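Local coordinates for protein listeriolysin O (Listeria monocytogenes, PDB 4CDB) that forms pores in cholesterol-containing host membranes, as a cholesterol-dependent cytolysin that changes shape on the membrane and assembles into an oligomeric complex, at residues 125-130 with 153-158; 406-411 with 435-440; 470-475 with 481-486. All coordinates share one frame; numbering follows the deposited sequence.

Contact 1. Residues 125-130 with 153-158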
loop_
_atom_site.group_PDB
_atom_site.type_symbol
_atom_site.label_atom_id
_atom_site.label_comp_id
_atom_site.label_asym_id
_atom_site.label_seq_id
_atom_site.Cartn_x
_atom_site.Cartn_y
_atom_site.Cartn_z
ATOM N N ASN A 125 36.540 -11.154 7.518
ATOM C CA ASN A 125 36.131 -10.617 8.813
ATOM C C ASN A 125 37.082 -9.542 9.340
ATOM O O ASN A 125 36.872 -8.985 10.417
ATOM C CB ASN A 125 35.942 -11.743 9.835
ATOM C CG ASN A 125 34.571 -12.393 9.737
ATOM O OD1 ASN A 125 33.547 -11.707 9.747
ATOM N ND2 ASN A 125 34.545 -13.717 9.628
ATOM N N GLN A 126 38.121 -9.250 8.566
ATOM C CA GLN A 126 39.033 -8.162 8.885
ATOM C C GLN A 126 38.840 -6.999 7.914
ATOM O O GLN A 126 39.068 -5.842 8.269
ATOM C CB GLN A 126 40.486 -8.647 8.847
ATOM C CG GLN A 126 40.828 -9.715 9.881
ATOM C CD GLN A 126 40.332 -11.101 9.500
ATOM O OE1 GLN A 126 40.268 -11.451 8.320
ATOM N NE2 GLN A 126 39.978 -11.897 10.503
ATOM N N ASP A 127 38.414 -7.315 6.693
ATOM C CA ASP A 127 38.230 -6.317 5.637
ATOM C C ASP A 127 36.938 -5.508 5.771
ATOM O O ASP A 127 36.886 -4.345 5.369
ATOM C CB ASP A 127 38.261 -6.985 4.257
ATOM C CG ASP A 127 39.537 -6.686 3.487
ATOM O OD1 ASP A 127 40.172 -5.646 3.765
ATOM O OD2 ASP A 127 39.901 -7.486 2.597
ATOM N N ASN A 128 35.894 -6.123 6.320
ATOM C CA ASN A 128 34.588 -5.469 6.388
ATOM C C ASN A 128 34.406 -4.529 7.584
ATOM O O ASN A 128 33.330 -3.967 7.776
ATOM C CB ASN A 128 33.455 -6.503 6.338
ATOM C CG ASN A 128 33.583 -7.576 7.412
ATOM O OD1 ASN A 128 34.260 -7.387 8.421
ATOM N ND2 ASN A 128 32.923 -8.709 7.196
ATOM N N LYS A 129 35.459 -4.353 8.377
ATOM C CA LYS A 129 35.375 -3.535 9.584
ATOM C C LYS A 129 36.330 -2.346 9.549
ATOM O O LYS A 129 37.345 -2.376 8.857
ATOM C CB LYS A 129 35.659 -4.386 10.825
ATOM C CG LYS A 129 34.754 -5.598 10.978
ATOM C CD LYS A 129 35.182 -6.457 12.159
ATOM C CE LYS A 129 34.436 -7.784 12.176
ATOM N NZ LYS A 129 32.960 -7.598 12.182
ATOM N N ILE A 130 35.999 -1.306 10.310
ATOM C CA ILE A 130 36.876 -0.146 10.459
ATOM C C ILE A 130 36.565 0.612 11.753
ATOM O O ILE A 130 35.400 0.793 12.114
ATOM C CB ILE A 130 36.798 0.801 9.231
ATOM C CG1 ILE A 130 37.788 1.963 9.374
ATOM C CG2 ILE A 130 35.377 1.310 9.022
ATOM C CD1 ILE A 130 37.809 2.897 8.180
ATOM N N GLU A 153 37.437 -2.182 -4.751
ATOM C CA GLU A 153 38.823 -2.321 -5.188
ATOM C C GLU A 153 39.440 -3.686 -4.878
ATOM O O GLU A 153 40.621 -3.908 -5.139
ATOM C CB GLU A 153 39.687 -1.212 -4.578
ATOM C CG GLU A 153 39.312 0.194 -5.026
ATOM C CD GLU A 153 40.137 1.270 -4.340
ATOM O OE1 GLU A 153 41.018 0.926 -3.524
ATOM O OE2 GLU A 153 39.902 2.465 -4.619
ATOM N N LYS A 154 38.646 -4.596 -4.320
ATOM C CA LYS A 154 39.144 -5.929 -3.988
ATOM C C LYS A 154 38.184 -7.040 -4.396
ATOM O O LYS A 154 38.612 -8.110 -4.828
ATOM C CB LYS A 154 39.431 -6.050 -2.488
ATOM C CG LYS A 154 40.738 -5.436 -2.026
ATOM C CD LYS A 154 41.137 -5.997 -0.668
ATOM C CE LYS A 154 42.210 -5.152 -0.001
ATOM N NZ LYS A 154 42.515 -5.645 1.372
ATOM N N TYR A 155 36.887 -6.791 -4.249
ATOM C CA TYR A 155 35.895 -7.845 -4.418
ATOM C C TYR A 155 34.907 -7.577 -5.548
ATOM O O TYR A 155 34.211 -8.488 -5.992
ATOM C CB TYR A 155 35.141 -8.078 -3.102
ATOM C CG TYR A 155 36.055 -8.292 -1.916
ATOM C CD1 TYR A 155 36.623 -9.536 -1.668
ATOM C CD2 TYR A 155 36.364 -7.246 -1.056
ATOM C CE1 TYR A 155 37.468 -9.732 -0.590
ATOM C CE2 TYR A 155 37.208 -7.435 0.024
ATOM C CZ TYR A 155 37.757 -8.678 0.253
ATOM O OH TYR A 155 38.596 -8.868 1.327
ATOM N N ALA A 156 34.852 -6.331 -6.010
ATOM C CA ALA A 156 33.883 -5.935 -7.031
ATOM C C ALA A 156 33.987 -6.774 -8.301
ATOM O O ALA A 156 32.974 -7.184 -8.866
ATOM C CB ALA A 156 34.037 -4.459 -7.359
ATOM N N GLN A 157 35.214 -7.029 -8.741
ATOM C CA GLN A 157 35.440 -7.825 -9.942
ATOM C C GLN A 157 35.019 -9.282 -9.757
ATOM O O GLN A 157 34.614 -9.946 -10.709
ATOM C CB GLN A 157 36.902 -7.734 -10.383
ATOM C CG GLN A 157 37.310 -6.359 -10.902
ATOM C CD GLN A 157 36.726 -6.040 -12.271
ATOM O OE1 GLN A 157 36.131 -6.898 -12.926
ATOM N NE2 GLN A 157 36.899 -4.798 -12.709
ATOM N N ALA A 158 35.104 -9.772 -8.524
ATOM C CA ALA A 158 34.725 -11.150 -8.229
ATOM C C ALA A 158 33.214 -11.308 -8.077
ATOM O O ALA A 158 32.706 -12.425 -7.998
ATOM C CB ALA A 158 35.434 -11.636 -6.981
#
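Asp127 and Lys154 meet through their side chains alone, because their CA atoms, the nearest pair of the two backbones, stay 9.7 Å apart. The contact is a surface salt bridge between two loops of the thiol-activated cytolysin family region. One is the turn that leads into strand 129-132. The other follows helix 137-152 and runs on toward strand 165-172.

Asp127 points its side chain across the gap, and Lys154 and Tyr155 reach back from the other side. Lys154 starts with CG beside its own backbone N (chi1 -79°). Beyond CG the chain is extended, which carries the ammonium group out to the carboxylate. Lys154 NZ lies 3.3 Å from Asp127 OD1 and 3.4 Å from Asp127 OD2. Both hydrogen bonds are weak. The salt bridge through OD1 is the surer part, and any sharing with OD2 is doubtful because OD2 is crowded in the model.

Tyr155 approaches the same carboxylate with its phenol end. The carboxylate stands nearly upright to the ring, with the two planes 85° apart. Asp127 OD2 sits at the ring edge, near the ring plane. It is modelled too close to the hydroxyl, so the details of that meeting are doubtful.

Arg150 and Thr124 hold the turn of Asp127. Arg150 of helix 137-152 bonds through NH2 to the carbonyl oxygens of Asp127 and Lys129, a second tie between this turn and the helical side, and Thr124 OG1 accepts the backbone N-H of Asp127. On the other side of the contact, Tyr155 packs on Met123 and Thr124. Within its own loop, the Tyr155 ring has Lys154 CB over one face, 3.5 Å above the plane and displaced toward the rim.

Contact 2. Residues 406-411 with 435-440. With NA (sodium ion), chain I.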
loop_
_atom_site.group_PDB
_atom_site.type_symbol
_atom_site.label_atom_id
_atom_site.label_comp_id
_atom_site.label_asym_id
_atom_site.label_seq_id
_atom_site.Cartn_x
_atom_site.Cartn_y
_atom_site.Cartn_z
ATOM N N GLY A 406 -29.163 1.971 5.145
ATOM C CA GLY A 406 -28.383 0.997 4.404
ATOM C C GLY A 406 -29.091 -0.295 4.041
ATOM O O GLY A 406 -28.549 -1.107 3.292
ATOM N N ASN A 407 -30.295 -0.493 4.564
ATOM C CA ASN A 407 -31.035 -1.726 4.308
ATOM C C ASN A 407 -31.658 -1.749 2.917
ATOM O O ASN A 407 -32.018 -0.706 2.376
ATOM C CB ASN A 407 -32.108 -1.941 5.375
ATOM C CG ASN A 407 -31.520 -2.109 6.761
ATOM O OD1 ASN A 407 -30.406 -2.610 6.916
ATOM N ND2 ASN A 407 -32.267 -1.695 7.776
ATOM N N GLU A 408 -31.790 -2.945 2.349
ATOM C CA GLU A 408 -32.332 -3.101 1.002
ATOM C C GLU A 408 -33.834 -2.845 0.918
ATOM O O GLU A 408 -34.594 -3.218 1.812
ATOM C CB GLU A 408 -32.029 -4.497 0.452
ATOM C CG GLU A 408 -30.609 -4.681 -0.054
ATOM C CD GLU A 408 -30.483 -5.864 -0.995
ATOM O OE1 GLU A 408 -31.458 -6.635 -1.115
ATOM O OE2 GLU A 408 -29.412 -6.020 -1.619
ATOM N N ILE A 409 -34.249 -2.205 -0.170
ATOM C CA ILE A 409 -35.661 -2.054 -0.487
ATOM C C ILE A 409 -35.901 -2.659 -1.861
ATOM O O ILE A 409 -35.359 -2.180 -2.857
ATOM C CB ILE A 409 -36.092 -0.576 -0.531
ATOM C CG1 ILE A 409 -35.100 0.310 0.227
ATOM C CG2 ILE A 409 -37.506 -0.414 0.010
ATOM C CD1 ILE A 409 -35.404 1.791 0.107
ATOM N N VAL A 410 -36.709 -3.713 -1.919
ATOM C CA VAL A 410 -36.975 -4.391 -3.183
ATOM C C VAL A 410 -38.358 -4.039 -3.732
ATOM O O VAL A 410 -39.378 -4.409 -3.153
ATOM C CB VAL A 410 -36.861 -5.918 -3.037
ATOM C CG1 VAL A 410 -36.827 -6.578 -4.403
ATOM C CG2 VAL A 410 -35.613 -6.274 -2.250
ATOM N N GLN A 411 -38.381 -3.316 -4.848
ATOM C CA GLN A 411 -39.630 -2.969 -5.518
ATOM C C GLN A 411 -39.856 -3.868 -6.724
ATOM O O GLN A 411 -38.950 -4.068 -7.532
ATOM C CB GLN A 411 -39.611 -1.508 -5.976
ATOM C CG GLN A 411 -39.916 -0.490 -4.891
ATOM C CD GLN A 411 -39.791 0.940 -5.386
ATOM O OE1 GLN A 411 -38.841 1.285 -6.088
ATOM N NE2 GLN A 411 -40.758 1.778 -5.027
ATOM N N ASN A 435 -29.851 -1.338 -11.159
ATOM C CA ASN A 435 -30.247 -2.055 -9.952
ATOM C C ASN A 435 -31.390 -3.043 -10.181
ATOM O O ASN A 435 -32.078 -3.437 -9.238
ATOM C CB ASN A 435 -30.614 -1.071 -8.837
ATOM C CG ASN A 435 -31.687 -0.080 -9.260
ATOM O OD1 ASN A 435 -31.722 0.363 -10.408
ATOM N ND2 ASN A 435 -32.567 0.271 -8.330
ATOM N N ALA A 436 -31.589 -3.443 -11.433
ATOM C CA ALA A 436 -32.648 -4.390 -11.766
ATOM C C ALA A 436 -32.128 -5.823 -11.819
ATOM O O ALA A 436 -31.087 -6.094 -12.420
ATOM C CB ALA A 436 -33.301 -4.017 -13.087
ATOM N N ARG A 437 -32.856 -6.738 -11.186
ATOM C CA ARG A 437 -32.509 -8.154 -11.241
ATOM C C ARG A 437 -33.749 -9.043 -11.289
ATOM O O ARG A 437 -34.874 -8.562 -11.149
ATOM C CB ARG A 437 -31.610 -8.542 -10.064
ATOM C CG ARG A 437 -32.210 -8.292 -8.688
ATOM C CD ARG A 437 -31.222 -8.674 -7.593
ATOM N NE ARG A 437 -31.695 -8.319 -6.257
ATOM C CZ ARG A 437 -32.273 -9.166 -5.411
ATOM N NH1 ARG A 437 -32.452 -10.434 -5.752
ATOM N NH2 ARG A 437 -32.668 -8.743 -4.218
ATOM N N ASN A 438 -33.528 -10.340 -11.493
ATOM C CA ASN A 438 -34.611 -11.315 -11.592
ATOM C C ASN A 438 -35.625 -10.956 -12.672
ATOM O O ASN A 438 -36.807 -10.755 -12.393
ATOM C CB ASN A 438 -35.299 -11.503 -10.239
ATOM C CG ASN A 438 -34.410 -12.195 -9.228
ATOM O OD1 ASN A 438 -33.659 -13.107 -9.572
ATOM N ND2 ASN A 438 -34.486 -11.762 -7.976
ATOM N N ILE A 439 -35.145 -10.872 -13.908
ATOM C CA ILE A 439 -35.994 -10.532 -15.039
ATOM C C ILE A 439 -36.832 -11.733 -15.467
ATOM O O ILE A 439 -36.304 -12.823 -15.694
ATOM C CB ILE A 439 -35.167 -10.008 -16.236
ATOM C CG1 ILE A 439 -34.764 -8.550 -16.012
ATOM C CG2 ILE A 439 -35.953 -10.123 -17.527
ATOM C CD1 ILE A 439 -33.557 -8.365 -15.122
ATOM N N ASN A 440 -38.143 -11.528 -15.557
ATOM C CA ASN A 440 -39.056 -12.567 -16.013
ATOM C C ASN A 440 -39.663 -12.213 -17.368
ATOM O O ASN A 440 -40.233 -11.137 -17.539
ATOM C CB ASN A 440 -40.166 -12.789 -14.986
ATOM C CG ASN A 440 -39.629 -13.153 -13.617
ATOM O OD1 ASN A 440 -38.744 -13.999 -13.489
ATOM N ND2 ASN A 440 -40.156 -12.507 -12.584
HETATM NA NA NA I . -27.419 -5.365 -3.012
#
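The four-stranded antiparallel sheet of the C-terminal beta sandwich carries this contact, in which Glu408 faces Arg437 beside a sodium site. Strands 408-414 and 436-449 do not pair with each other. Strand 391-402 runs between them and pairs with both. Its backbone bonds Ile409 through Asn401 on one side and Arg437 through Asp398 on the other. The two side chains therefore meet across the middle strand, and both rest on its Val400.

Glu408 uses its two oxygens differently. Glu408 OE2 binds the sodium ion at 2.5 Å, and Tyr402 OH completes the protein ligands of that site. Glu408 OE1 turns to Arg437 NH2 at 3.9 Å, a long salt bridge without a hydrogen bond. The carboxylate and guanidinium planes are 43° apart, so the groups do not meet in the flat, paired way of a two-bond salt bridge.

Arg437 has CG between its backbone N and carbonyl carbon (chi1 59°). From there the chain is extended as far as NE and carries NH2 past strand 391-402 toward Glu408 on strand 408-414. Val410 supplies an apolar neighbour, with its CG2 4.3 Å from Arg437 NH2. Glu408 also touches Arg51, which bonds through NE to the carbonyl oxygen of Gly406.

The arrangement is a loose one at the surface. One carboxylate lies between a metal ion and an arginine, and the two positive charges probably favour its ionised form. At this distance the arginine should add mainly electrostatic attraction, while the direct bond of Glu408 is to sodium.

Contact 3. Residues 470-475 with 481-486. With TAM (tris(hydroxyethyl)aminomethane), chain U.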
loop_
_atom_site.group_PDB
_atom_site.type_symbol
_atom_site.label_atom_id
_atom_site.label_comp_id
_atom_site.label_asym_id
_atom_site.label_seq_id
_atom_site.Cartn_x
_atom_site.Cartn_y
_atom_site.Cartn_z
ATOM N N ASN A 470 -32.521 -9.696 -26.453
ATOM C CA ASN A 470 -33.441 -9.635 -27.582
ATOM C C ASN A 470 -34.458 -10.770 -27.572
ATOM O O ASN A 470 -34.121 -11.924 -27.842
ATOM C CB ASN A 470 -32.674 -9.625 -28.904
ATOM C CG ASN A 470 -31.624 -8.536 -28.955
ATOM O OD1 ASN A 470 -31.936 -7.366 -29.179
ATOM N ND2 ASN A 470 -30.369 -8.914 -28.749
ATOM N N ILE A 471 -35.702 -10.429 -27.255
ATOM C CA ILE A 471 -36.788 -11.401 -27.252
ATOM C C ILE A 471 -37.562 -11.297 -28.559
ATOM O O ILE A 471 -38.157 -10.261 -28.858
ATOM C CB ILE A 471 -37.756 -11.159 -26.079
ATOM C CG1 ILE A 471 -36.990 -11.107 -24.758
ATOM C CG2 ILE A 471 -38.834 -12.234 -26.040
ATOM C CD1 ILE A 471 -36.392 -12.436 -24.349
ATOM N N SER A 472 -37.551 -12.371 -29.343
ATOM C CA SER A 472 -38.265 -12.383 -30.615
ATOM C C SER A 472 -39.235 -13.552 -30.694
ATOM O O SER A 472 -38.925 -14.655 -30.247
ATOM C CB SER A 472 -37.279 -12.451 -31.783
ATOM O OG SER A 472 -36.411 -11.330 -31.781
ATOM N N ILE A 473 -40.416 -13.303 -31.251
ATOM C CA ILE A 473 -41.370 -14.371 -31.518
ATOM C C ILE A 473 -41.870 -14.283 -32.954
ATOM O O ILE A 473 -42.059 -13.190 -33.491
ATOM C CB ILE A 473 -42.573 -14.345 -30.548
ATOM C CG1 ILE A 473 -43.303 -13.001 -30.616
ATOM C CG2 ILE A 473 -42.118 -14.632 -29.128
ATOM C CD1 ILE A 473 -44.590 -12.957 -29.800
ATOM N N TRP A 474 -42.071 -15.441 -33.574
ATOM C CA TRP A 474 -42.583 -15.502 -34.938
ATOM C C TRP A 474 -43.281 -16.833 -35.183
ATOM O O TRP A 474 -43.671 -17.517 -34.234
ATOM C CB TRP A 474 -41.465 -15.264 -35.959
ATOM C CG TRP A 474 -40.389 -16.317 -35.984
ATOM C CD1 TRP A 474 -40.276 -17.350 -36.870
ATOM C CD2 TRP A 474 -39.267 -16.428 -35.093
ATOM N NE1 TRP A 474 -39.159 -18.099 -36.584
ATOM C CE2 TRP A 474 -38.522 -17.555 -35.499
ATOM C CE3 TRP A 474 -38.823 -15.688 -33.993
ATOM C CZ2 TRP A 474 -37.358 -17.961 -34.840
ATOM C CZ3 TRP A 474 -37.664 -16.092 -33.341
ATOM C CH2 TRP A 474 -36.947 -17.218 -33.766
ATOM N N GLY A 475 -43.444 -17.198 -36.450
ATOM C CA GLY A 475 -44.130 -18.430 -36.789
ATOM C C GLY A 475 -45.629 -18.241 -36.923
ATOM O O GLY A 475 -46.105 -17.129 -37.155
ATOM N N LYS A 481 -42.645 -19.775 -33.004
ATOM C CA LYS A 481 -41.230 -19.885 -32.669
ATOM C C LYS A 481 -40.779 -18.687 -31.845
ATOM O O LYS A 481 -41.438 -17.645 -31.835
ATOM C CB LYS A 481 -40.365 -20.002 -33.924
ATOM C CG LYS A 481 -40.544 -21.291 -34.702
ATOM C CD LYS A 481 -41.600 -21.133 -35.778
ATOM C CE LYS A 481 -41.707 -22.382 -36.633
ATOM N NZ LYS A 481 -42.743 -22.225 -37.689
ATOM N N TYR A 482 -39.653 -18.840 -31.158
ATOM C CA TYR A 482 -39.112 -17.760 -30.347
ATOM C C TYR A 482 -37.599 -17.863 -30.205
ATOM O O TYR A 482 -37.012 -18.927 -30.409
ATOM C CB TYR A 482 -39.752 -17.757 -28.957
ATOM C CG TYR A 482 -39.142 -18.760 -28.002
ATOM C CD1 TYR A 482 -39.505 -20.098 -28.048
ATOM C CD2 TYR A 482 -38.203 -18.367 -27.055
ATOM C CE1 TYR A 482 -38.948 -21.020 -27.178
ATOM C CE2 TYR A 482 -37.641 -19.278 -26.184
ATOM C CZ TYR A 482 -38.017 -20.602 -26.249
ATOM O OH TYR A 482 -37.461 -21.514 -25.381
ATOM N N SER A 483 -36.976 -16.747 -29.847
ATOM C CA SER A 483 -35.563 -16.740 -29.499
ATOM C C SER A 483 -35.316 -15.763 -28.356
ATOM O O SER A 483 -35.873 -14.664 -28.334
ATOM C CB SER A 483 -34.705 -16.369 -30.708
ATOM O OG SER A 483 -34.960 -15.041 -31.126
ATOM N N ASN A 484 -34.491 -16.182 -27.403
ATOM C CA ASN A 484 -34.071 -15.327 -26.301
ATOM C C ASN A 484 -32.552 -15.233 -26.306
ATOM O O ASN A 484 -31.871 -16.058 -25.698
ATOM C CB ASN A 484 -34.576 -15.892 -24.969
ATOM C CG ASN A 484 -34.146 -15.058 -23.768
ATOM O OD1 ASN A 484 -33.613 -13.957 -23.908
ATOM N ND2 ASN A 484 -34.390 -15.585 -22.574
ATOM N N LYS A 485 -32.027 -14.226 -26.999
ATOM C CA LYS A 485 -30.586 -14.101 -27.189
ATOM C C LYS A 485 -30.012 -12.847 -26.539
ATOM O O LYS A 485 -30.683 -11.816 -26.454
ATOM C CB LYS A 485 -30.249 -14.130 -28.679
ATOM C CG LYS A 485 -30.729 -15.390 -29.375
ATOM C CD LYS A 485 -30.359 -15.397 -30.846
ATOM C CE LYS A 485 -30.798 -16.696 -31.506
ATOM N NZ LYS A 485 -30.427 -16.753 -32.947
ATOM N N VAL A 486 -28.764 -12.945 -26.090
ATOM C CA VAL A 486 -28.118 -11.851 -25.374
ATOM C C VAL A 486 -27.050 -11.135 -26.200
ATOM O O VAL A 486 -26.312 -11.758 -26.965
ATOM C CB VAL A 486 -27.490 -12.334 -24.045
ATOM C CG1 VAL A 486 -28.572 -12.769 -23.074
ATOM C CG2 VAL A 486 -26.512 -13.472 -24.294
HETATM C C TAM U . -40.519 -23.517 -22.628
HETATM C C1 TAM U . -40.970 -24.604 -21.657
HETATM C C2 TAM U . -40.383 -22.147 -21.966
HETATM C C3 TAM U . -41.496 -23.501 -23.801
HETATM C C4 TAM U . -41.035 -24.124 -20.211
HETATM C C5 TAM U . -39.356 -21.284 -22.694
HETATM C C6 TAM U . -42.568 -22.426 -23.653
HETATM N N TAM U . -39.205 -23.893 -23.150
HETATM O O4 TAM U . -42.377 -24.284 -19.735
HETATM O O5 TAM U . -39.374 -19.961 -22.147
HETATM O O6 TAM U . -43.475 -22.786 -22.603
HETATM O O HOH W 1 -34.143 -12.775 -30.502
#
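Trp474 lies over Lys481 in the antiparallel beta hairpin that ends the chain. CB of Lys481 sits over one face of the Trp474 indole, 3.6 Å from the centroid of the five-membered ring, a CH-pi contact. The two side chains run at about a right angle. Trp474 CG stands between its backbone N and carbonyl carbon (chi1 65°), which folds the ring across to the partner strand. Its six-membered ring then reaches Ser483, with Trp474 CZ3 3.6 Å from Ser483 OG.

Beneath the ring, Trp474 and Lys481 form a hydrogen-bonded pair. Ser472 with Ser483 and Asn470 with Lys485 form two more. The bond from Ser472 N to Ser483 O is 3.0 Å and nearly straight. A water ties the serine pair together: it bonds to both hydroxyls and donates to Asn470 O at 2.8 Å.

Ile471, Ile473, Tyr482 and Asn484 occupy the other face. Ile473 CG2 packs on Tyr482 CB at 3.9 Å. Ile471 CD1 lies beside the amide of Asn484. Tyr482 OH approaches C5 of the bound tris(hydroxyethyl)aminomethane at 3.3 Å.

Further out, both isoleucines and Tyr482 touch Ile458 of strand 452-463, while strand 362-385 bonds the other edge of strand 468-475. Asp460, which bonds Asn484 ND2 through OD2, hydrogen-bonds the ligand through OD1, and Arg469 bonds Asn484 OD1.

Only the two isoleucines of this face are buried; Tyr482 and Asn484 turn instead to the ligand and to Asp460. With both ends of its amide bonded, Asn484 should be fixed in rotation beside Ile471. On the opposite face, the water joins Asn470 O and two serine hydroxyls, so it probably adds a polar tie between the strands beyond their backbone bonds.

Contacts 2 and 3 share the C-terminal beta sandwich, with centres about 26 Å apart and nearest atoms about 7 Å apart. They do not touch. Strand 452-463 joins them: it pairs with strand 436-449 of contact 2 and packs through Ile458 against the hairpin of contact 3. The undecapeptide spans the turn between strands 436-449 and 452-463. The sodium ion belongs to contact 2, and the tris(hydroxyethyl)aminomethane pocket to contact 3. Contact 1 lies on the opposite side of the chain's centre, its centre about 71 Å from that of contact 2 and 80 Å from that of contact 3. It is therefore remote from the cholesterol-binding motif.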